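Local coordinates for putative sugar ABC transporter, substrate-binding protein (Clostridium phytofermentans, PDB 4WZZ) that probably binds sugars for uptake by an ABC transporter and is captured here with L-rhamnose in its pocket, at residues Ala118-Thr122 / Ser188-Asn192; Gly179-Ser185 / Leu212-Tyr218. All blocks are in the same frame, centred on the assembly; numbering follows the deposited sequence.

Interaction 1: residues Ala118-Thr122 / Ser188-Asn192; sequences AANDT and STATN. With RAM (alpha-L-rhamnopyranose), chain B.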
ATOM      1  N   ALA A 118      -3.743  -3.681   8.274  1.00 13.79           N
ATOM      2  CA  ALA A 118      -3.076  -3.796   6.981  1.00 13.23           C
ATOM      3  C   ALA A 118      -2.372  -5.140   6.969  1.00 13.33           C
ATOM      4  O   ALA A 118      -1.336  -5.321   7.623  1.00 14.97           O
ATOM      5  CB  ALA A 118      -2.077  -2.676   6.795  1.00 12.82           C
ATOM      6  N   ALA A 119      -2.966  -6.095   6.257  1.00 14.70           N
ATOM      7  CA  ALA A 119      -2.612  -7.498   6.405  1.00 14.24           C
ATOM      8  C   ALA A 119      -1.281  -7.888   5.818  1.00 16.28           C
ATOM      9  O   ALA A 119      -0.962  -7.532   4.683  1.00 16.60           O
ATOM     10  CB  ALA A 119      -3.711  -8.385   5.773  1.00 17.12           C
ATOM     11  N   ASN A 120      -0.519  -8.657   6.587  1.00 14.27           N
ATOM     12  CA  ASN A 120       0.737  -9.234   6.099  1.00 13.67           C
ATOM     13  C   ASN A 120       0.530 -10.577   5.422  1.00 17.49           C
ATOM     14  O   ASN A 120       1.451 -11.134   4.815  1.00 14.83           O
ATOM     15  CB  ASN A 120       1.732  -9.387   7.239  1.00 14.40           C
ATOM     16  CG  ASN A 120       2.280  -8.055   7.707  1.00 18.70           C
ATOM     17  OD1 ASN A 120       2.367  -7.105   6.932  1.00 15.51           O
ATOM     18  ND2 ASN A 120       2.652  -7.978   8.971  1.00 14.21           N
ATOM     19  N   ASP A 121      -0.687 -11.094   5.518  1.00 17.51           N
ATOM     20  CA  ASP A 121      -1.056 -12.356   4.876  1.00 17.60           C
ATOM     21  C   ASP A 121      -2.567 -12.327   4.747  1.00 19.99           C
ATOM     22  O   ASP A 121      -3.271 -11.826   5.640  1.00 20.62           O
ATOM     23  CB  ASP A 121      -0.604 -13.543   5.721  1.00 20.42           C
ATOM     24  CG  ASP A 121      -0.841 -14.902   5.031  1.00 25.33           C
ATOM     25  OD1 ASP A 121      -2.003 -15.367   4.970  1.00 27.19           O
ATOM     26  OD2 ASP A 121       0.150 -15.508   4.578  1.00 25.54           O
ATOM     27  N   THR A 122      -3.071 -12.850   3.637  1.00 19.61           N
ATOM     28  CA  THR A 122      -4.465 -12.677   3.314  1.00 21.66           C
ATOM     29  C   THR A 122      -5.344 -13.563   4.203  1.00 22.34           C
ATOM     30  O   THR A 122      -6.471 -13.188   4.548  1.00 26.90           O
ATOM     31  CB  THR A 122      -4.702 -13.022   1.839  1.00 29.76           C
ATOM     32  OG1 THR A 122      -3.593 -12.529   1.065  1.00 34.23           O
ATOM     33  CG2 THR A 122      -5.984 -12.393   1.355  1.00 31.20           C
ATOM     34  N   SER A 188       6.377 -11.815   0.452  1.00 17.59           N
ATOM     35  CA  SER A 188       5.754 -12.699  -0.521  1.00 14.40           C
ATOM     36  C   SER A 188       4.292 -13.008  -0.193  1.00 14.55           C
ATOM     37  O   SER A 188       3.547 -13.464  -1.049  1.00 15.94           O
ATOM     38  CB  SER A 188       6.552 -14.003  -0.624  1.00 19.02           C
ATOM     39  OG  SER A 188       6.463 -14.749   0.588  1.00 16.84           O
ATOM     40  N   THR A 189       3.895 -12.765   1.057  1.00 14.93           N
ATOM     41  CA  THR A 189       2.535 -12.997   1.497  1.00 15.41           C
ATOM     42  C   THR A 189       1.655 -11.748   1.515  1.00 14.83           C
ATOM     43  O   THR A 189       0.450 -11.855   1.776  1.00 15.39           O
ATOM     44  CB  THR A 189       2.547 -13.565   2.926  1.00 16.21           C
ATOM     45  OG1 THR A 189       3.321 -12.703   3.763  1.00 17.81           O
ATOM     46  CG2 THR A 189       3.166 -14.963   2.929  1.00 20.67           C
ATOM     47  N   ALA A 190       2.227 -10.583   1.216  1.00 14.08           N
ATOM     48  CA  ALA A 190       1.492  -9.332   1.334  1.00 15.96           C
ATOM     49  C   ALA A 190       0.386  -9.267   0.304  1.00 13.96           C
ATOM     50  O   ALA A 190       0.614  -9.355  -0.900  1.00 13.16           O
ATOM     51  CB  ALA A 190       2.431  -8.148   1.150  1.00 13.71           C
ATOM     52  N   THR A 191      -0.832  -9.109   0.783  1.00 14.26           N
ATOM     53  CA  THR A 191      -1.981  -9.104  -0.102  1.00 14.20           C
ATOM     54  C   THR A 191      -1.900  -8.031  -1.156  1.00 13.36           C
ATOM     55  O   THR A 191      -2.209  -8.292  -2.318  1.00 13.55           O
ATOM     56  CB  THR A 191      -3.283  -8.909   0.719  1.00 15.10           C
ATOM     57  OG1 THR A 191      -3.218  -9.770   1.854  1.00 15.99           O
ATOM     58  CG2 THR A 191      -4.501  -9.205  -0.137  1.00 19.96           C
ATOM     59  N   ASN A 192      -1.526  -6.813  -0.761  1.00 12.64           N
ATOM     60  CA  ASN A 192      -1.534  -5.728  -1.737  1.00 13.42           C
ATOM     61  C   ASN A 192      -0.510  -5.914  -2.845  1.00 12.18           C
ATOM     62  O   ASN A 192      -0.866  -5.836  -4.031  1.00 11.79           O
ATOM     63  CB  ASN A 192      -1.447  -4.317  -1.099  1.00 13.19           C
ATOM     64  CG  ASN A 192      -0.275  -4.126  -0.169  1.00 13.04           C
ATOM     65  OD1 ASN A 192       0.474  -5.051   0.146  1.00 11.24           O
ATOM     66  ND2 ASN A 192      -0.127  -2.887   0.316  1.00 11.97           N
TER
HETATM   67  C1  RAM B 401       4.977  -0.258   1.591  1.00  9.99           C
HETATM   68  C2  RAM B 401       3.943  -1.195   2.204  1.00  9.31           C
HETATM   69  C3  RAM B 401       2.509  -0.752   1.913  1.00  9.34           C
HETATM   70  C4  RAM B 401       2.325  -0.422   0.436  1.00  8.93           C
HETATM   71  C5  RAM B 401       3.406   0.550  -0.033  1.00  6.38           C
HETATM   72  C6  RAM B 401       3.314   0.819  -1.526  1.00  7.27           C
HETATM   73  O1  RAM B 401       4.971   0.936   2.293  1.00 14.55           O
HETATM   74  O2  RAM B 401       4.205  -2.454   1.665  1.00  9.58           O
HETATM   75  O3  RAM B 401       1.652  -1.802   2.354  1.00  9.79           O
HETATM   76  O4  RAM B 401       1.040   0.136   0.229  1.00  8.74           O
HETATM   77  O5  RAM B 401       4.686   0.042   0.237  1.00  8.18           O
HETATM   78  O   HOH W   1      -1.102 -14.024   1.638  1.00 27.18           O
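This is a contact between the two lobes of a periplasmic binding protein, where loop 118-122 of one lobe meets the start of helix 191-203 of the other beside the sugar cleft. The T189 hydroxyl OG1 donates to N120 O at 2.7 Å. It comes almost straight down the carbonyl, with a C=O...donor angle of 170°. A chi1 of 53° sets OG1 between the backbone N and the carbonyl carbon of T189, facing N120. The methyl CG2 of T189 lies against D121 OD2 at 3.5 Å. D121 OD1 on the same carboxylate accepts from the backbone N of A124. Water 1 joins the backbones: it accepts from T122 N at 3.0 Å and donates to T189 O at 2.7 Å. The side chains of T122 and T191 cross at about a right angle, with their OG1 atoms 2.9 Å apart. A hydrogen bond there is likely but not settled. T191 OG1 also bonds to A145 O. N192 reaches the ligand, donating from ND2 to O3 of rhamnose at 2.9 Å. K62 NZ, itself bonded to the sugar, bonds to N192 OD1 and helps fix the amide. Loop 118-122 runs from strand 114-117 toward helix 126-134, while A190 is the N-cap residue of helix 191-203.

Interaction 2: residues Gly179-Ser185 / Leu212-Tyr218; sequences GDWAVLS and LNLIGVY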
ATOM      1  N   GLY A 179      12.291  -5.032 -23.721  1.00 17.28           N
ATOM      2  CA  GLY A 179      13.367  -5.397 -22.818  1.00 18.50           C
ATOM      3  C   GLY A 179      12.923  -6.132 -21.581  1.00 15.10           C
ATOM      4  O   GLY A 179      11.725  -6.301 -21.324  1.00 14.82           O
ATOM      5  N   ASP A 180      13.918  -6.535 -20.797  1.00 14.72           N
ATOM      6  CA  ASP A 180      13.686  -7.298 -19.589  1.00 14.67           C
ATOM      7  C   ASP A 180      13.386  -6.375 -18.427  1.00 12.41           C
ATOM      8  O   ASP A 180      13.927  -5.263 -18.331  1.00 12.50           O
ATOM      9  CB  ASP A 180      14.916  -8.118 -19.241  1.00 13.81           C
ATOM     10  CG  ASP A 180      15.216  -9.212 -20.242  1.00 24.42           C
ATOM     11  OD1 ASP A 180      14.311  -9.706 -20.947  1.00 22.24           O
ATOM     12  OD2 ASP A 180      16.394  -9.588 -20.304  1.00 29.04           O
ATOM     13  N   TRP A 181      12.500  -6.819 -17.540  1.00 12.16           N
ATOM     14  CA  TRP A 181      12.224  -6.072 -16.337  1.00 11.48           C
ATOM     15  C   TRP A 181      11.946  -7.058 -15.211  1.00 11.34           C
ATOM     16  O   TRP A 181      11.752  -8.256 -15.439  1.00 12.03           O
ATOM     17  CB  TRP A 181      11.077  -5.082 -16.540  1.00 10.94           C
ATOM     18  CG  TRP A 181       9.737  -5.704 -16.835  1.00 11.34           C
ATOM     19  CD1 TRP A 181       9.327  -6.262 -18.009  1.00 13.47           C
ATOM     20  CD2 TRP A 181       8.645  -5.822 -15.928  1.00 11.28           C
ATOM     21  NE1 TRP A 181       8.031  -6.708 -17.887  1.00 12.56           N
ATOM     22  CE2 TRP A 181       7.587  -6.433 -16.624  1.00 11.72           C
ATOM     23  CE3 TRP A 181       8.449  -5.436 -14.601  1.00 12.50           C
ATOM     24  CZ2 TRP A 181       6.359  -6.709 -16.018  1.00 11.76           C
ATOM     25  CZ3 TRP A 181       7.230  -5.674 -14.019  1.00 10.53           C
ATOM     26  CH2 TRP A 181       6.199  -6.318 -14.725  1.00 11.17           C
ATOM     27  N   ALA A 182      12.006  -6.559 -13.986  1.00 10.70           N
ATOM     28  CA  ALA A 182      11.802  -7.388 -12.812  1.00 10.75           C
ATOM     29  C   ALA A 182      10.968  -6.650 -11.775  1.00 10.52           C
ATOM     30  O   ALA A 182      10.926  -5.427 -11.755  1.00  9.56           O
ATOM     31  CB  ALA A 182      13.144  -7.798 -12.199  1.00 12.38           C
ATOM     32  N   VAL A 183      10.290  -7.420 -10.928  1.00 10.34           N
ATOM     33  CA  VAL A 183       9.582  -6.857  -9.789  1.00  9.89           C
ATOM     34  C   VAL A 183      10.382  -7.079  -8.516  1.00 10.49           C
ATOM     35  O   VAL A 183      10.827  -8.197  -8.231  1.00 10.57           O
ATOM     36  CB  VAL A 183       8.229  -7.528  -9.585  1.00 10.31           C
ATOM     37  CG1 VAL A 183       7.593  -7.054  -8.284  1.00 10.73           C
ATOM     38  CG2 VAL A 183       7.330  -7.274 -10.821  1.00 11.42           C
ATOM     39  N   LEU A 184      10.559  -6.007  -7.756  1.00  9.15           N
ATOM     40  CA  LEU A 184      11.076  -6.097  -6.397  1.00  9.06           C
ATOM     41  C   LEU A 184       9.888  -5.796  -5.504  1.00  9.15           C
ATOM     42  O   LEU A 184       9.444  -4.644  -5.395  1.00  8.47           O
ATOM     43  CB  LEU A 184      12.182  -5.065  -6.148  1.00 10.22           C
ATOM     44  CG  LEU A 184      12.670  -4.963  -4.706  1.00 10.33           C
ATOM     45  CD1 LEU A 184      13.296  -6.274  -4.272  1.00 12.44           C
ATOM     46  CD2 LEU A 184      13.683  -3.809  -4.551  1.00 11.61           C
ATOM     47  N   SER A 185       9.354  -6.861  -4.913  1.00  9.50           N
ATOM     48  CA  SER A 185       8.166  -6.749  -4.073  1.00  9.59           C
ATOM     49  C   SER A 185       8.545  -6.596  -2.598  1.00 10.31           C
ATOM     50  O   SER A 185       9.731  -6.445  -2.238  1.00  9.87           O
ATOM     51  CB  SER A 185       7.296  -7.988  -4.263  1.00 10.35           C
ATOM     52  OG  SER A 185       6.012  -7.784  -3.723  1.00 10.80           O
ATOM     53  N   LEU A 212       8.159  -6.695 -23.992  1.00 15.92           N
ATOM     54  CA  LEU A 212       8.676  -6.681 -22.628  1.00 15.83           C
ATOM     55  C   LEU A 212       8.771  -8.107 -22.125  1.00 18.24           C
ATOM     56  O   LEU A 212       7.980  -8.960 -22.518  1.00 18.06           O
ATOM     57  CB  LEU A 212       7.735  -5.882 -21.724  1.00 13.16           C
ATOM     58  CG  LEU A 212       7.572  -4.395 -22.037  1.00 18.35           C
ATOM     59  CD1 LEU A 212       6.540  -3.753 -21.114  1.00 16.32           C
ATOM     60  CD2 LEU A 212       8.908  -3.688 -21.891  1.00 19.44           C
ATOM     61  N   ASN A 213       9.744  -8.379 -21.265  1.00 16.22           N
ATOM     62  CA  ASN A 213       9.870  -9.696 -20.661  1.00 12.96           C
ATOM     63  C   ASN A 213      10.068  -9.566 -19.159  1.00 14.48           C
ATOM     64  O   ASN A 213      11.071  -9.027 -18.703  1.00 14.21           O
ATOM     65  CB  ASN A 213      11.026 -10.456 -21.283  1.00 16.57           C
ATOM     66  CG  ASN A 213      11.200 -11.843 -20.678  1.00 27.39           C
ATOM     67  OD1 ASN A 213      10.291 -12.685 -20.730  1.00 28.63           O
ATOM     68  ND2 ASN A 213      12.363 -12.089 -20.095  1.00 28.38           N
ATOM     69  N   LEU A 214       9.100 -10.062 -18.397  1.00 14.91           N
ATOM     70  CA  LEU A 214       9.187 -10.090 -16.944  1.00 11.71           C
ATOM     71  C   LEU A 214      10.059 -11.265 -16.520  1.00 15.95           C
ATOM     72  O   LEU A 214       9.709 -12.430 -16.765  1.00 15.99           O
ATOM     73  CB  LEU A 214       7.791 -10.215 -16.330  1.00 14.41           C
ATOM     74  CG  LEU A 214       7.778 -10.386 -14.811  1.00 12.91           C
ATOM     75  CD1 LEU A 214       8.540  -9.263 -14.063  1.00 10.53           C
ATOM     76  CD2 LEU A 214       6.349 -10.468 -14.315  1.00 14.40           C
ATOM     77  N   ILE A 215      11.210 -10.976 -15.918  1.00 10.74           N
ATOM     78  CA  ILE A 215      12.143 -12.042 -15.541  1.00 13.67           C
ATOM     79  C   ILE A 215      11.744 -12.746 -14.266  1.00 21.68           C
ATOM     80  O   ILE A 215      12.124 -13.888 -14.051  1.00 23.34           O
ATOM     81  CB  ILE A 215      13.598 -11.554 -15.443  1.00 23.21           C
ATOM     82  CG1 ILE A 215      13.803 -10.662 -14.233  1.00 27.74           C
ATOM     83  CG2 ILE A 215      13.996 -10.847 -16.718  1.00 26.87           C
ATOM     84  CD1 ILE A 215      15.240 -10.163 -14.104  1.00 28.42           C
ATOM     85  N   GLY A 216      10.981 -12.070 -13.419  1.00 16.13           N
ATOM     86  CA  GLY A 216      10.507 -12.674 -12.204  1.00 17.14           C
ATOM     87  C   GLY A 216      10.265 -11.690 -11.094  1.00 17.99           C
ATOM     88  O   GLY A 216      10.462 -10.479 -11.266  1.00 12.92           O
ATOM     89  N   VAL A 217       9.840 -12.239  -9.963  1.00 14.32           N
ATOM     90  CA  VAL A 217       9.486 -11.472  -8.782  1.00 10.32           C
ATOM     91  C   VAL A 217      10.445 -11.806  -7.652  1.00 13.37           C
ATOM     92  O   VAL A 217      10.635 -12.994  -7.303  1.00 15.01           O
ATOM     93  CB  VAL A 217       8.050 -11.774  -8.314  1.00 13.86           C
ATOM     94  CG1 VAL A 217       7.708 -10.916  -7.089  1.00 15.99           C
ATOM     95  CG2 VAL A 217       7.061 -11.541  -9.449  1.00 17.30           C
ATOM     96  N   TYR A 218      11.023 -10.757  -7.076  1.00 10.98           N
ATOM     97  CA  TYR A 218      11.944 -10.854  -5.947  1.00 11.22           C
ATOM     98  C   TYR A 218      11.312 -10.221  -4.715  1.00 14.63           C
ATOM     99  O   TYR A 218      10.511  -9.308  -4.845  1.00 14.84           O
ATOM    100  CB  TYR A 218      13.259 -10.140  -6.262  1.00 13.31           C
ATOM    101  CG  TYR A 218      14.056 -10.774  -7.393  1.00 14.22           C
ATOM    102  CD1 TYR A 218      13.610 -10.704  -8.708  1.00 13.46           C
ATOM    103  CD2 TYR A 218      15.255 -11.429  -7.144  1.00 20.49           C
ATOM    104  CE1 TYR A 218      14.334 -11.272  -9.749  1.00 15.59           C
ATOM    105  CE2 TYR A 218      15.984 -12.002  -8.174  1.00 17.77           C
ATOM    106  CZ  TYR A 218      15.517 -11.930  -9.465  1.00 22.27           C
ATOM    107  OH  TYR A 218      16.254 -12.499 -10.476  1.00 23.71           O
TER
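S185 N donates to Y218 O at 2.7 Å, the shortest of the seven hydrogen bonds between these parallel strands. Next to it, Y218 N bonds to V183 O at 2.8 Å, and this oxygen also lies at the edge of the Y218 ring, near its plane. Further back, W181 O accepts I215 N at 2.8 Å in an almost straight bond, with an N-H...O angle of 176°. W181 pairs with L214, but V183 pairs with V217, with V183 N bonded to G216 O. The extra residue in strand 212-219 makes a beta bulge. At G216 the backbone angles would press a CB against the carbonyl O of I215, so the position calls for glycine. The strands are the two ends of a beta-alpha-beta crossover through helix 191-203, in the four-stranded parallel sheet of one Rossmann-like lobe. Strand 212-219 is the outermost strand there. On one face, L214 CD1 sits over the six-membered ring of W181, a CH-pi contact 3.6 Å from its centroid. A chi1 of 64° folds the indole back over the neighbouring strand. M168 and I171 of helix 160-174 also touch it. V183 CG1 and V217 CG1 lie alongside each other at 4.0 Å, with I197 of helix 191-203 touching both valines. At the bulge, A182 CB packs on I215 CG1 at 3.6 Å. Near the strand starts, N213 ND2 donates to D180 OD1 at 3.2 Å, meeting it from above the carboxylate plane.

How the interactions relate
The two interactions alternate along the chain. Strand 179-185 leads into segment 188-192, and helix 191-203 then carries the chain on to strand 212-219. Interaction 2 thus joins two neighbouring strands within one lobe, and interaction 1 brings the loop and helix start between them against the other lobe. Their centres lie 20 Å apart, with no touch other than their adjoining segments. Interaction 1 takes part in the rhamnose pocket directly through N192. Interaction 2 comes near it only at its S185 end, whose side chain is about 8 Å from the sugar. That serine also touches Q193, a pocket residue hydrogen-bonded to the rhamnose.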